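Local coordinates for Dot/Icm T4SS effector (Legionella pneumophila subsp. pneumophila, PDB 4HFV), which is a putative Dot/Icm type IV secretion effector that probably acts as a metaeffector, modulating another bacterial effector inside the host cell, at the interface of chains A and B. Residues are numbered along the deposited sequence; one frame, centred on the assembly and turned at random. Chains: chain A/B, Uncharacterized protein.

Contact 1: the interface of chains A and B. Residues chain A 121, 179-180, 183; chain B 144-145.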
ATOM      1  N   GLU A 121       0.305   6.597  12.575  0.54 25.06           N
ATOM      2  CA  GLU A 121       1.388   5.671  12.365  0.54 23.96           C
ATOM      3  C   GLU A 121       0.972   4.316  12.951  0.54 23.84           C
ATOM      4  O   GLU A 121       0.976   3.292  12.256  0.54 19.80           O
ATOM      5  CB  GLU A 121       2.646   6.241  13.023  0.54 31.05           C
ATOM      6  CG  GLU A 121       2.937   7.700  12.607  0.54 40.49           C
ATOM      7  CD  GLU A 121       2.621   8.742  13.691  0.54 50.32           C
ATOM      8  OE1 GLU A 121       3.483   8.934  14.587  0.54 51.58           O
ATOM      9  OE2 GLU A 121       1.531   9.379  13.635  0.54 27.18           O
ATOM     10  N   ILE A 179       0.110  10.771   6.453  1.00 15.59           N
ATOM     11  CA  ILE A 179       1.450  10.860   7.035  1.00 19.88           C
ATOM     12  C   ILE A 179       2.405  11.629   6.136  1.00 20.71           C
ATOM     13  O   ILE A 179       3.206  12.474   6.588  1.00 19.71           O
ATOM     14  CB  ILE A 179       1.992   9.445   7.319  1.00 14.18           C
ATOM     15  CG1 ILE A 179       1.278   8.870   8.563  1.00 14.17           C
ATOM     16  CG2 ILE A 179       3.496   9.439   7.558  1.00 14.55           C
ATOM     17  CD1 ILE A 179       1.496   7.377   8.729  1.00 17.73           C
ATOM     18  N   ILE A 180       2.333  11.311   4.856  1.00 16.74           N
ATOM     19  CA  ILE A 180       3.101  12.065   3.838  1.00 18.23           C
ATOM     20  C   ILE A 180       2.731  13.533   3.838  1.00 20.29           C
ATOM     21  O   ILE A 180       3.605  14.414   3.875  1.00 21.80           O
ATOM     22  CB  ILE A 180       2.893  11.453   2.450  1.00 18.02           C
ATOM     23  CG1 ILE A 180       3.749  10.192   2.316  1.00 20.22           C
ATOM     24  CG2 ILE A 180       3.318  12.424   1.325  1.00 24.14           C
ATOM     25  CD1 ILE A 180       3.250   9.235   1.244  1.00 22.49           C
ATOM     26  N   ALA A 183       4.057  15.343   6.981  1.00 23.14           N
ATOM     27  CA  ALA A 183       5.501  15.528   6.912  1.00 23.79           C
ATOM     28  C   ALA A 183       5.878  16.689   5.977  1.00 30.87           C
ATOM     29  O   ALA A 183       6.795  17.471   6.273  1.00 27.22           O
ATOM     30  CB  ALA A 183       6.179  14.234   6.460  1.00 21.65           C
TER
ATOM     31  N   PRO B 144       8.549   8.934   5.878  1.00 20.47           N
ATOM     32  CA  PRO B 144       8.226  10.350   6.046  1.00 20.98           C
ATOM     33  C   PRO B 144       8.053  10.755   7.528  1.00 30.95           C
ATOM     34  O   PRO B 144       8.246  11.935   7.852  1.00 23.27           O
ATOM     35  CB  PRO B 144       6.935  10.516   5.226  1.00 22.47           C
ATOM     36  CG  PRO B 144       6.377   9.108   5.084  1.00 27.73           C
ATOM     37  CD  PRO B 144       7.549   8.204   5.077  1.00 28.29           C
ATOM     38  N   ARG B 145       7.760   9.785   8.398  1.00 29.95           N
ATOM     39  CA  ARG B 145       7.640  10.037   9.833  1.00 38.22           C
ATOM     40  C   ARG B 145       8.949  10.623  10.352  1.00 37.47           C
ATOM     41  O   ARG B 145       8.960  11.374  11.313  1.00 31.55           O
ATOM     42  CB  ARG B 145       7.306   8.745  10.622  1.00 40.95           C
ATOM     43  CG  ARG B 145       6.158   7.869  10.056  1.00 54.52           C
ATOM     44  CD  ARG B 145       6.074   6.470  10.727  1.00 67.57           C
ATOM     45  NE  ARG B 145       5.041   5.610  10.128  1.00 64.06           N
ATOM     46  CZ  ARG B 145       4.571   4.481  10.671  1.00 54.02           C
ATOM     47  NH1 ARG B 145       3.622   3.776  10.047  1.00 35.41           N
ATOM     48  NH2 ARG B 145       5.025   4.061  11.849  1.00 51.57           N
TER
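The 3-10 turn B:Pro144-B:Arg145 (residues 144-146; phi/psi -61/-22° at the proline) lies against the helical backbone of A:Ile179, A:Ile180 and A:Ala183 in helix 161-188 and against A:Glu121 at the start of helix 120-136. The protein belongs to the family of putative Dot/Icm secretion substrates, and this patch joins two copies of it through a turn-on-helix contact. The pyrrolidine ring of B:Pro144 enters with its CG, which meets the CG2 methyl of A:Ile179 at 3.8 Å; the two side chains cross at about a right angle. The same CG also touches the CG1 methylene of A:Ile180 at 4.0 Å, so the ring tip rests on two consecutive isoleucines. Farther along the helix, the methyl CB of A:Ala183 lies 3.4 Å from the carbonyl O of B:Pro144 and 4.0 Å from its CB. B:Arg145, poorly ordered at this position, is modelled extended from CG to NE. It runs antiparallel to the side chain of A:Glu121, whose aliphatic CB meets one guanidinium face, toward the rim, 3.4 Å from NH2. The glutamate chain bends at chi2 (106°), and its OE1 stays 5.8 Å from B:Arg145 NE, with carboxylate and guanidinium planes steeply inclined; any attraction between the opposite charges would be weak, and is uncertain given the disorder of B:Arg145.

Contact 2: the interface of chains A and B. Residues chain A 139, 144-145, 162, 165-166; chain B 179-180, 183.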
ATOM      1  N   TYR A 139      -5.324 -16.365   0.601  1.00 17.03           N
ATOM      2  CA  TYR A 139      -4.644 -16.656  -0.671  1.00 18.34           C
ATOM      3  C   TYR A 139      -3.391 -17.511  -0.506  1.00 18.77           C
ATOM      4  O   TYR A 139      -2.650 -17.378   0.452  1.00 18.01           O
ATOM      5  CB  TYR A 139      -4.238 -15.360  -1.332  1.00 18.50           C
ATOM      6  CG  TYR A 139      -5.373 -14.367  -1.457  1.00 34.14           C
ATOM      7  CD1 TYR A 139      -6.454 -14.630  -2.280  1.00 18.76           C
ATOM      8  CD2 TYR A 139      -5.354 -13.164  -0.755  1.00 17.11           C
ATOM      9  CE1 TYR A 139      -7.465 -13.719  -2.426  1.00 18.48           C
ATOM     10  CE2 TYR A 139      -6.366 -12.260  -0.878  1.00 23.53           C
ATOM     11  CZ  TYR A 139      -7.414 -12.535  -1.723  1.00 17.53           C
ATOM     12  OH  TYR A 139      -8.438 -11.649  -1.826  1.00 18.66           O
ATOM     13  N   PRO A 144      -3.005 -12.749  -3.987  1.00 20.47           N
ATOM     14  CA  PRO A 144      -4.242 -13.091  -4.687  1.00 20.98           C
ATOM     15  C   PRO A 144      -4.001 -13.543  -6.146  1.00 30.95           C
ATOM     16  O   PRO A 144      -4.834 -14.283  -6.689  1.00 23.27           O
ATOM     17  CB  PRO A 144      -5.070 -11.798  -4.590  1.00 22.47           C
ATOM     18  CG  PRO A 144      -4.057 -10.704  -4.293  1.00 27.73           C
ATOM     19  CD  PRO A 144      -2.975 -11.351  -3.517  1.00 28.29           C
ATOM     20  N   ARG A 145      -2.864 -13.154  -6.728  1.00 29.95           N
ATOM     21  CA  ARG A 145      -2.497 -13.576  -8.079  1.00 38.22           C
ATOM     22  C   ARG A 145      -2.443 -15.099  -8.134  1.00 37.47           C
ATOM     23  O   ARG A 145      -2.679 -15.696  -9.171  1.00 31.55           O
ATOM     24  CB  ARG A 145      -1.126 -12.996  -8.515  1.00 40.95           C
ATOM     25  CG  ARG A 145      -0.907 -11.482  -8.266  1.00 54.52           C
ATOM     26  CD  ARG A 145       0.570 -11.041  -8.462  1.00 67.57           C
ATOM     27  NE  ARG A 145       0.791  -9.622  -8.139  1.00 64.06           N
ATOM     28  CZ  ARG A 145       1.880  -8.919  -8.471  1.00 54.02           C
ATOM     29  NH1 ARG A 145       1.976  -7.628  -8.137  1.00 35.41           N
ATOM     30  NH2 ARG A 145       2.866  -9.490  -9.158  1.00 51.57           N
ATOM     31  N   VAL A 162     -12.746 -10.863   2.214  1.00 15.62           N
ATOM     32  CA  VAL A 162     -12.164 -10.035   1.145  1.00 15.10           C
ATOM     33  C   VAL A 162     -12.591  -8.581   1.269  1.00 12.54           C
ATOM     34  O   VAL A 162     -11.778  -7.680   1.075  1.00 11.19           O
ATOM     35  CB  VAL A 162     -12.508 -10.565  -0.274  1.00 19.41           C
ATOM     36  CG1 VAL A 162     -11.966  -9.641  -1.342  1.00 13.30           C
ATOM     37  CG2 VAL A 162     -11.942 -11.939  -0.447  1.00 17.14           C
ATOM     38  N   ILE A 165     -10.286  -7.196   3.803  1.00 13.64           N
ATOM     39  CA  ILE A 165      -8.957  -6.921   3.233  1.00 15.71           C
ATOM     40  C   ILE A 165      -8.920  -5.618   2.424  1.00 17.16           C
ATOM     41  O   ILE A 165      -8.032  -4.787   2.638  1.00 13.51           O
ATOM     42  CB  ILE A 165      -8.481  -8.100   2.419  1.00 12.98           C
ATOM     43  CG1 ILE A 165      -8.114  -9.233   3.378  1.00 14.35           C
ATOM     44  CG2 ILE A 165      -7.234  -7.723   1.535  1.00 15.68           C
ATOM     45  CD1 ILE A 165      -8.141 -10.618   2.748  1.00 13.80           C
ATOM     46  N   LEU A 166      -9.902  -5.410   1.541  1.00 11.94           N
ATOM     47  CA  LEU A 166     -10.001  -4.169   0.777  1.00 12.80           C
ATOM     48  C   LEU A 166     -10.171  -2.958   1.679  1.00 13.56           C
ATOM     49  O   LEU A 166      -9.499  -1.942   1.502  1.00 12.19           O
ATOM     50  CB  LEU A 166     -11.187  -4.232  -0.196  1.00 20.41           C
ATOM     51  CG  LEU A 166     -11.038  -5.305  -1.294  1.00 23.41           C
ATOM     52  CD1 LEU A 166     -12.349  -5.603  -1.935  1.00 19.67           C
ATOM     53  CD2 LEU A 166     -10.011  -4.880  -2.349  1.00 23.64           C
TER
ATOM     54  N   ILE B 179      -6.526  -6.357  -8.641  1.00 15.59           N
ATOM     55  CA  ILE B 179      -6.008  -7.724  -8.589  1.00 19.88           C
ATOM     56  C   ILE B 179      -6.813  -8.596  -7.639  1.00 20.71           C
ATOM     57  O   ILE B 179      -7.143  -9.764  -7.931  1.00 19.71           O
ATOM     58  CB  ILE B 179      -4.521  -7.704  -8.182  1.00 14.18           C
ATOM     59  CG1 ILE B 179      -3.674  -7.222  -9.380  1.00 14.17           C
ATOM     60  CG2 ILE B 179      -4.025  -9.075  -7.738  1.00 14.55           C
ATOM     61  CD1 ILE B 179      -2.255  -6.855  -8.987  1.00 17.73           C
ATOM     62  N   ILE B 180      -7.105  -8.027  -6.484  1.00 16.74           N
ATOM     63  CA  ILE B 180      -7.997  -8.697  -5.507  1.00 18.23           C
ATOM     64  C   ILE B 180      -9.363  -8.970  -6.099  1.00 20.29           C
ATOM     65  O   ILE B 180      -9.884 -10.093  -6.016  1.00 21.80           O
ATOM     66  CB  ILE B 180      -8.116  -7.859  -4.232  1.00 18.02           C
ATOM     67  CG1 ILE B 180      -6.862  -8.051  -3.377  1.00 20.22           C
ATOM     68  CG2 ILE B 180      -9.329  -8.288  -3.375  1.00 24.14           C
ATOM     69  CD1 ILE B 180      -6.621  -6.915  -2.394  1.00 22.49           C
ATOM     70  N   ALA B 183      -9.239 -11.778  -8.748  1.00 23.14           N
ATOM     71  CA  ALA B 183      -9.055 -13.082  -8.124  1.00 23.79           C
ATOM     72  C   ALA B 183     -10.365 -13.602  -7.508  1.00 30.87           C
ATOM     73  O   ALA B 183     -10.677 -14.799  -7.597  1.00 27.22           O
ATOM     74  CB  ALA B 183      -7.955 -13.012  -7.066  1.00 21.65           C
TER
HETATM   75  O   HOH W   1     -10.164 -11.995  -3.893  1.00 14.81           O
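The phenol ring of A:Tyr139 carries CB of its own chain's A:Pro144 centrally over one face, at 3.6 Å above the ring plane, and has a water at its edge, in plane; its hydroxyl OH meets the CG2 methyl of B:Ile180 at 3.8 Å. This packing of the proline CB on the tyrosine face probably helps to brace the 3-10 turn 144-146, which lies against helix 161-188 of the other chain. The water lies 2.7 Å from A:Tyr139 OH and 2.9 Å from the backbone carbonyl O of B:Ile180, a polar bridge beside apolar contacts in this Dot/Icm substrate-family protein. B:Ile180 is the central knob, with 84 Å² of its surface hidden by chain A. Its CG2 branch, anti to the backbone N while CG1 lies beside it (chi1 -78°), lies against side chains at the start of helix 161-188 of chain A and touches A:Val162 CG1 at 3.6 Å. The same methyl meets A:Leu166 CD2, also at 3.6 Å, and both these side chains run past B:Ile180 in opposite directions to it. The other branch ends in CD1, which reaches A:Leu166 CD2 at 4.0 Å and A:Ile165 CG2 at 4.1 Å. B:Ile180 thus wedges between the turn and the first two turns of the partner's helix: CG2 and the CD1 end contact the helix, while CG1 faces the proline ring. Flanking it, CG2 of B:Ile179 meets CG of A:Pro144 and of poorly ordered A:Arg145; CB of B:Ala183 lies beside the proline CB and O. The patch probably helps to hold the two copies together, although the structure alone does not show that this pair forms in the cell.

Contact 1 and contact 2 lie about 27 Å apart, between the centres of their C-alpha atoms. They share a core that the two-fold axis of the chain pair exchanges: the 3-10 turn 144-146 of one chain on Ile179, Ile180 and Ala183 of helix 161-188 of the other. Each has further residues of its own, which recur in the twin. Contact 1 shows one flank, where helix 120-136 joins in; contact 2 shows another, where the beginning of the partner's long helix meets Ile180. Each chain thus offers its long helix at both ends, a reciprocal arrangement that suits a dimer, though the structure alone does not show that the dimer forms in the cell.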